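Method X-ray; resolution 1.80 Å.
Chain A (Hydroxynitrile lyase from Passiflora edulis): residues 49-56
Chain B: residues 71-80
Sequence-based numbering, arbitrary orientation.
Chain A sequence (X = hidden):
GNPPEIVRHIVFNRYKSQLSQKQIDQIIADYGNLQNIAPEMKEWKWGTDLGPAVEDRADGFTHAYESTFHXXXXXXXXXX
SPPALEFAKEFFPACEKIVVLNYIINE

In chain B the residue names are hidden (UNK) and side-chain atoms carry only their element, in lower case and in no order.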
ATOM      1  N   ASP A  49       2.423 -10.162   3.751  1.00 10.94           N
ATOM      2  CA  ASP A  49       1.002 -10.355   3.929  1.00 10.88           C
ATOM      3  C   ASP A  49       0.707 -11.457   4.957  1.00 11.07           C
ATOM      4  O   ASP A  49       1.350 -12.513   4.982  1.00 11.15           O
ATOM      5  CB  ASP A  49       0.274 -10.624   2.613  1.00 11.14           C
ATOM      6  CG  ASP A  49      -1.232 -10.796   2.816  1.00 11.30           C
ATOM      7  OD1 ASP A  49      -1.925  -9.781   3.104  1.00 11.74           O
ATOM      8  OD2 ASP A  49      -1.707 -11.959   2.744  1.00 11.37           O
ATOM      9  N   LEU A  50      -0.287 -11.185   5.792  1.00 10.90           N
ATOM     10  CA  LEU A  50      -0.624 -12.026   6.921  1.00 12.00           C
ATOM     11  C   LEU A  50      -1.400 -13.290   6.571  1.00 12.74           C
ATOM     12  O   LEU A  50      -1.572 -14.149   7.430  1.00 13.18           O
ATOM     13  CB  LEU A  50      -1.391 -11.214   7.975  1.00 12.18           C
ATOM     14  CG  LEU A  50      -0.481 -10.329   8.814  1.00 12.65           C
ATOM     15  CD1 LEU A  50      -1.328  -9.260   9.480  1.00 13.19           C
ATOM     16  CD2 LEU A  50       0.298 -11.142   9.843  1.00 13.41           C
ATOM     17  N   GLY A  51      -1.848 -13.409   5.327  1.00 13.01           N
ATOM     18  CA  GLY A  51      -2.428 -14.651   4.831  1.00 13.74           C
ATOM     19  C   GLY A  51      -3.928 -14.748   5.053  1.00 14.18           C
ATOM     20  O   GLY A  51      -4.552 -13.836   5.621  1.00 13.19           O
ATOM     21  N   PRO A  52      -4.520 -15.866   4.600  1.00 15.57           N
ATOM     22  CA  PRO A  52      -5.974 -15.970   4.478  1.00 16.63           C
ATOM     23  C   PRO A  52      -6.736 -16.094   5.793  1.00 17.66           C
ATOM     24  O   PRO A  52      -7.955 -15.899   5.802  1.00 18.85           O
ATOM     25  CB  PRO A  52      -6.159 -17.214   3.586  1.00 16.77           C
ATOM     26  CG  PRO A  52      -4.953 -18.048   3.860  1.00 16.91           C
ATOM     27  CD  PRO A  52      -3.838 -17.063   4.068  1.00 16.73           C
ATOM     28  N   ALA A  53      -6.053 -16.397   6.897  1.00 17.74           N
ATOM     29  CA  ALA A  53      -6.702 -16.353   8.213  1.00 18.47           C
ATOM     30  C   ALA A  53      -6.954 -14.927   8.696  1.00 18.59           C
ATOM     31  O   ALA A  53      -7.723 -14.732   9.630  1.00 19.52           O
ATOM     32  CB  ALA A  53      -5.895 -17.121   9.245  1.00 18.83           C
ATOM     33  N   VAL A  54      -6.304 -13.938   8.083  1.00 17.91           N
ATOM     34  CA  VAL A  54      -6.534 -12.539   8.425  1.00 17.40           C
ATOM     35  C   VAL A  54      -7.462 -11.921   7.378  1.00 17.99           C
ATOM     36  O   VAL A  54      -8.528 -11.398   7.719  1.00 19.19           O
ATOM     37  CB  VAL A  54      -5.195 -11.783   8.565  1.00 16.99           C
ATOM     38  CG1 VAL A  54      -5.412 -10.282   8.753  1.00 16.79           C
ATOM     39  CG2 VAL A  54      -4.409 -12.358   9.736  1.00 17.03           C
ATOM     40  N   GLU A  55      -7.053 -11.987   6.114  1.00 16.66           N
ATOM     41  CA  GLU A  55      -7.895 -11.562   5.001  1.00 16.53           C
ATOM     42  C   GLU A  55      -7.362 -12.188   3.719  1.00 15.54           C
ATOM     43  O   GLU A  55      -6.161 -12.380   3.592  1.00 14.54           O
ATOM     44  CB  GLU A  55      -7.919 -10.033   4.891  1.00 16.51           C
ATOM     45  CG  GLU A  55      -8.922  -9.504   3.871  1.00 16.97           C
ATOM     46  CD  GLU A  55      -9.158  -8.007   3.954  1.00 17.78           C
ATOM     47  OE1 GLU A  55      -8.393  -7.299   4.658  1.00 17.59           O
ATOM     48  OE2 GLU A  55     -10.134  -7.536   3.312  1.00 17.63           O
ATOM     49  N   ASP A  56      -8.252 -12.506   2.774  1.00 15.98           N
ATOM     50  CA  ASP A  56      -7.843 -13.244   1.571  1.00 15.59           C
ATOM     51  C   ASP A  56      -8.032 -12.467   0.263  1.00 14.67           C
ATOM     52  O   ASP A  56      -8.638 -12.965  -0.676  1.00 14.33           O
ATOM     53  CB  ASP A  56      -8.562 -14.599   1.525  1.00 17.43           C
ATOM     54  CG  ASP A  56      -7.936 -15.575   0.522  1.00 19.06           C
ATOM     55  OD1 ASP A  56      -6.739 -15.435   0.168  1.00 19.88           O
ATOM     56  OD2 ASP A  56      -8.665 -16.481   0.060  1.00 20.83           O
TER
ATOM     57  N   UNK B  71      -2.888  -4.243  16.876  1.00 14.20           N
ATOM     58  CA  UNK B  71      -2.604  -5.676  16.936  1.00 14.16           C
ATOM     59  C   UNK B  71      -3.419  -6.394  15.888  1.00 13.74           C
ATOM     60  O   UNK B  71      -4.373  -5.836  15.358  1.00 13.25           O
ATOM     61  c   UNK B  71      -2.936  -6.248  18.311  1.00 14.17           C
ATOM     62  o   UNK B  71      -4.326  -6.155  18.581  1.00 14.64           O
ATOM     63  N   UNK B  72      -3.047  -7.635  15.594  1.00 13.70           N
ATOM     64  CA  UNK B  72      -3.864  -8.479  14.716  1.00 14.03           C
ATOM     65  C   UNK B  72      -5.261  -8.683  15.343  1.00 13.54           C
ATOM     66  O   UNK B  72      -6.284  -8.612  14.650  1.00 12.96           O
ATOM     67  c   UNK B  72      -4.102 -10.804  13.727  1.00 15.09           C
ATOM     68  c   UNK B  72      -1.906  -9.604  13.593  1.00 15.32           C
ATOM     69  c   UNK B  72      -3.163  -9.831  14.428  1.00 14.84           C
ATOM     70  N   UNK B  73      -5.293  -8.907  16.653  1.00 13.29           N
ATOM     71  CA  UNK B  73      -6.552  -9.077  17.378  1.00 13.89           C
ATOM     72  C   UNK B  73      -7.479  -7.866  17.217  1.00 13.38           C
ATOM     73  O   UNK B  73      -8.690  -8.038  16.987  1.00 13.24           O
ATOM     74  c   UNK B  73      -6.289  -9.357  18.848  1.00 14.42           C
ATOM     75  N   UNK B  74      -6.919  -6.660  17.297  1.00 13.00           N
ATOM     76  CA  UNK B  74      -7.700  -5.434  17.036  1.00 13.68           C
ATOM     77  C   UNK B  74      -8.188  -5.345  15.592  1.00 12.58           C
ATOM     78  O   UNK B  74      -9.349  -4.994  15.354  1.00 11.57           O
ATOM     79  o   UNK B  74      -7.697  -4.107  19.631  1.00 18.74           O
ATOM     80  o   UNK B  74      -5.522  -3.878  19.293  1.00 20.12           O
ATOM     81  c   UNK B  74      -6.914  -4.171  17.396  1.00 15.15           C
ATOM     82  c   UNK B  74      -6.697  -4.033  18.881  1.00 17.15           C
ATOM     83  N   UNK B  75      -7.326  -5.680  14.630  1.00 12.12           N
ATOM     84  CA  UNK B  75      -7.783  -5.732  13.229  1.00 12.21           C
ATOM     85  C   UNK B  75      -8.965  -6.690  13.052  1.00 11.72           C
ATOM     86  O   UNK B  75      -9.969  -6.346  12.419  1.00 11.38           O
ATOM     87  c   UNK B  75      -7.183  -6.286  10.860  1.00 12.96           C
ATOM     88  c   UNK B  75      -6.681  -6.139  12.254  1.00 12.47           C
ATOM     89  c   UNK B  75      -8.021  -5.268   8.839  1.00 13.48           C
ATOM     90  c   UNK B  75      -7.426  -7.547  10.302  1.00 13.45           C
ATOM     91  c   UNK B  75      -7.931  -7.660   9.009  1.00 13.56           C
ATOM     92  c   UNK B  75      -7.507  -5.154  10.121  1.00 13.10           C
ATOM     93  c   UNK B  75      -8.218  -6.521   8.276  1.00 13.27           C
ATOM     94  N   UNK B  76      -8.838  -7.892  13.600  1.00 12.22           N
ATOM     95  CA  UNK B  76      -9.891  -8.911  13.464  1.00 12.89           C
ATOM     96  C   UNK B  76     -11.205  -8.495  14.114  1.00 13.06           C
ATOM     97  O   UNK B  76     -12.288  -8.711  13.539  1.00 13.03           O
ATOM     98  c   UNK B  76      -9.417 -10.262  14.002  1.00 13.34           C
ATOM     99  c   UNK B  76      -8.299 -10.943  13.208  1.00 14.03           C
ATOM    100  c   UNK B  76      -7.945 -12.269  13.864  1.00 14.88           C
ATOM    101  c   UNK B  76      -8.660 -11.157  11.746  1.00 14.71           C
ATOM    102  N   UNK B  77     -11.121  -7.862  15.282  1.00 12.82           N
ATOM    103  CA  UNK B  77     -12.332  -7.377  15.932  1.00 13.17           C
ATOM    104  C   UNK B  77     -13.042  -6.355  15.042  1.00 13.21           C
ATOM    105  O   UNK B  77     -14.258  -6.413  14.868  1.00 12.95           O
ATOM    106  n   UNK B  77     -13.676  -5.481  18.537  1.00 14.65           N
ATOM    107  c   UNK B  77     -12.046  -6.784  17.297  1.00 13.58           C
ATOM    108  o   UNK B  77     -13.935  -7.724  18.405  1.00 14.48           O
ATOM    109  c   UNK B  77     -13.296  -6.698  18.141  1.00 14.34           C
ATOM    110  N   UNK B  78     -12.266  -5.455  14.445  1.00 13.23           N
ATOM    111  CA  UNK B  78     -12.799  -4.498  13.464  1.00 13.59           C
ATOM    112  C   UNK B  78     -13.399  -5.191  12.232  1.00 13.57           C
ATOM    113  O   UNK B  78     -14.526  -4.919  11.847  1.00 12.90           O
ATOM    114  c   UNK B  78     -12.750  -1.326   9.492  1.00 16.06           C
ATOM    115  c   UNK B  78     -12.052  -2.752  11.778  1.00 14.67           C
ATOM    116  c   UNK B  78     -11.383  -2.967  10.580  1.00 15.25           C
ATOM    117  c   UNK B  78     -11.699  -3.525  13.007  1.00 14.08           C
ATOM    118  c   UNK B  78     -13.082  -1.824  11.811  1.00 15.52           C
ATOM    119  c   UNK B  78     -13.432  -1.112  10.676  1.00 16.32           C
ATOM    120  c   UNK B  78     -11.726  -2.248   9.443  1.00 15.55           C
ATOM    121  N   UNK B  79     -12.613  -6.062  11.619  1.00 13.93           N
ATOM    122  CA  UNK B  79     -12.975  -6.734  10.366  1.00 14.81           C
ATOM    123  C   UNK B  79     -14.310  -7.488  10.456  1.00 14.61           C
ATOM    124  O   UNK B  79     -15.139  -7.410   9.540  1.00 14.86           O
ATOM    125  c   UNK B  79     -12.521 -10.358   7.357  1.00 20.26           C
ATOM    126  c   UNK B  79     -11.994  -8.300   6.225  1.00 19.67           C
ATOM    127  c   UNK B  79     -12.337  -9.651   6.176  1.00 20.01           C
ATOM    128  c   UNK B  79     -11.842  -7.665   7.452  1.00 19.01           C
ATOM    129  c   UNK B  79     -12.356  -9.714   8.583  1.00 19.13           C
ATOM    130  c   UNK B  79     -12.021  -8.361   8.645  1.00 17.58           C
ATOM    131  c   UNK B  79     -11.832  -7.679   9.973  1.00 16.00           C
ATOM    132  N   UNK B  80     -14.535  -8.152  11.583  1.00 14.15           N
ATOM    133  CA  UNK B  80     -15.785  -8.894  11.813  1.00 14.84           C
ATOM    134  C   UNK B  80     -16.893  -8.111  12.533  1.00 14.78           C
ATOM    135  O   UNK B  80     -17.949  -8.675  12.826  1.00 15.47           O
ATOM    136  c   UNK B  80     -12.618 -12.237  11.022  1.00 16.58           C
ATOM    137  c   UNK B  80     -15.457 -10.190  12.543  1.00 15.49           C
ATOM    138  c   UNK B  80     -14.618 -12.651   9.772  1.00 17.18           C
ATOM    139  o   UNK B  80     -12.608 -13.736   9.139  1.00 17.45           O
ATOM    140  c   UNK B  80     -13.277 -12.870   9.982  1.00 17.03           C
ATOM    141  c   UNK B  80     -15.313 -11.785  10.603  1.00 16.85           C
ATOM    142  c   UNK B  80     -13.319 -11.368  11.852  1.00 16.19           C
ATOM    143  c   UNK B  80     -14.684 -11.139  11.662  1.00 16.09           C
TER
HETATM  144  O   HOH W   1      -9.912 -13.317   9.096  1.00 18.12           O

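Position 71 carries one carbon followed by one oxygen, out of reach of the chain A stretch. The oxygen accepts from the backbone N of position 74 at 2.9 Å, closing the first turn of a helix; a short hydroxyl side chain at the N-cap is S71(B).

Position 72 has three side-chain carbons, the first carrying the other two. The CA-to-CB bond points toward chain A, and the fork sits among aliphatic groups of L50(A) and V54(A). It is V72(B): CG2 lies 4.2 Å from L50(A) CD1, and CG1 4.3 Å from V54(A) CG2.

Position 73 has a single carbon, which makes it A73(B); it lies out of reach of the chain A stretch on an exposed part of the helix.

Position 74 has two carbons, the second carrying two oxygens, which is a carboxylate on a short stem: D74(B). Its OD2 accepts a 2.7 Å hydrogen bond from S71(B) OG while its own N donates to that OG. This reciprocal pair fixes the start of the helix and leaves chain A alone.

Position 75 shows one carbon and then a ring of six carbons with no oxygen attached. The ring reaches V54(A) and E55(A), and the residue is F75(B). V54(A) CG1 packs 3.6 Å from its CE2, while E55(A) OE1 lies near the ring plane at the edge, 3.7 Å from CZ, where the positive rim of an aromatic ring suits a carboxylate oxygen.

Position 76 has four carbons, forked at the second, and its end comes nearer to chain A than its sideways CA-to-CB bond would suggest, the fork nearing the carbonyl oxygens of A53(A) and V54(A). This is L76(B), with CD2 4.0 Å from V54(A) O.

Position 77 has two carbons, the second carrying one oxygen and one nitrogen: an amide, N77(B), exposed and out of reach of chain A.

Position 78 again has one carbon and a bare six-carbon ring, but this ring is buried without contacting the chain A stretch. It is F78(B).

Position 79 repeats that composition; its CA-to-CB bond points toward chain A, and the ring meets V54(A) and E55(A). As F79(B), it sets CE2 4.1 Å from V54(A) O, which lies over one face of the ring, and CE1 3.5 Å from E55(A) OE2.

Position 80 has one carbon and a six-carbon ring bearing an oxygen, which reaches A53(A) and V54(A) through a water. This is Y80(B). Its OH donates to the water at 2.7 Å, and that water donates to A53(A) O and V54(A) O, each also at 2.7 Å.

The rule is spacing: V72(B), F75(B), L76(B) and F79(B) recur every three or four residues, giving the helix one side that meets a loop. V54(A) is the loop's largest contributor, burying 78 Å². No direct hydrogen bond crosses between the stretches; packing does most of the work, and one water carries the polar link. E55(A) brings its carboxylate to two aromatic rings while both oxygens are hydrogen-bonded elsewhere in the structure.

Chain B, residues 71-80: SVADFLNFFY
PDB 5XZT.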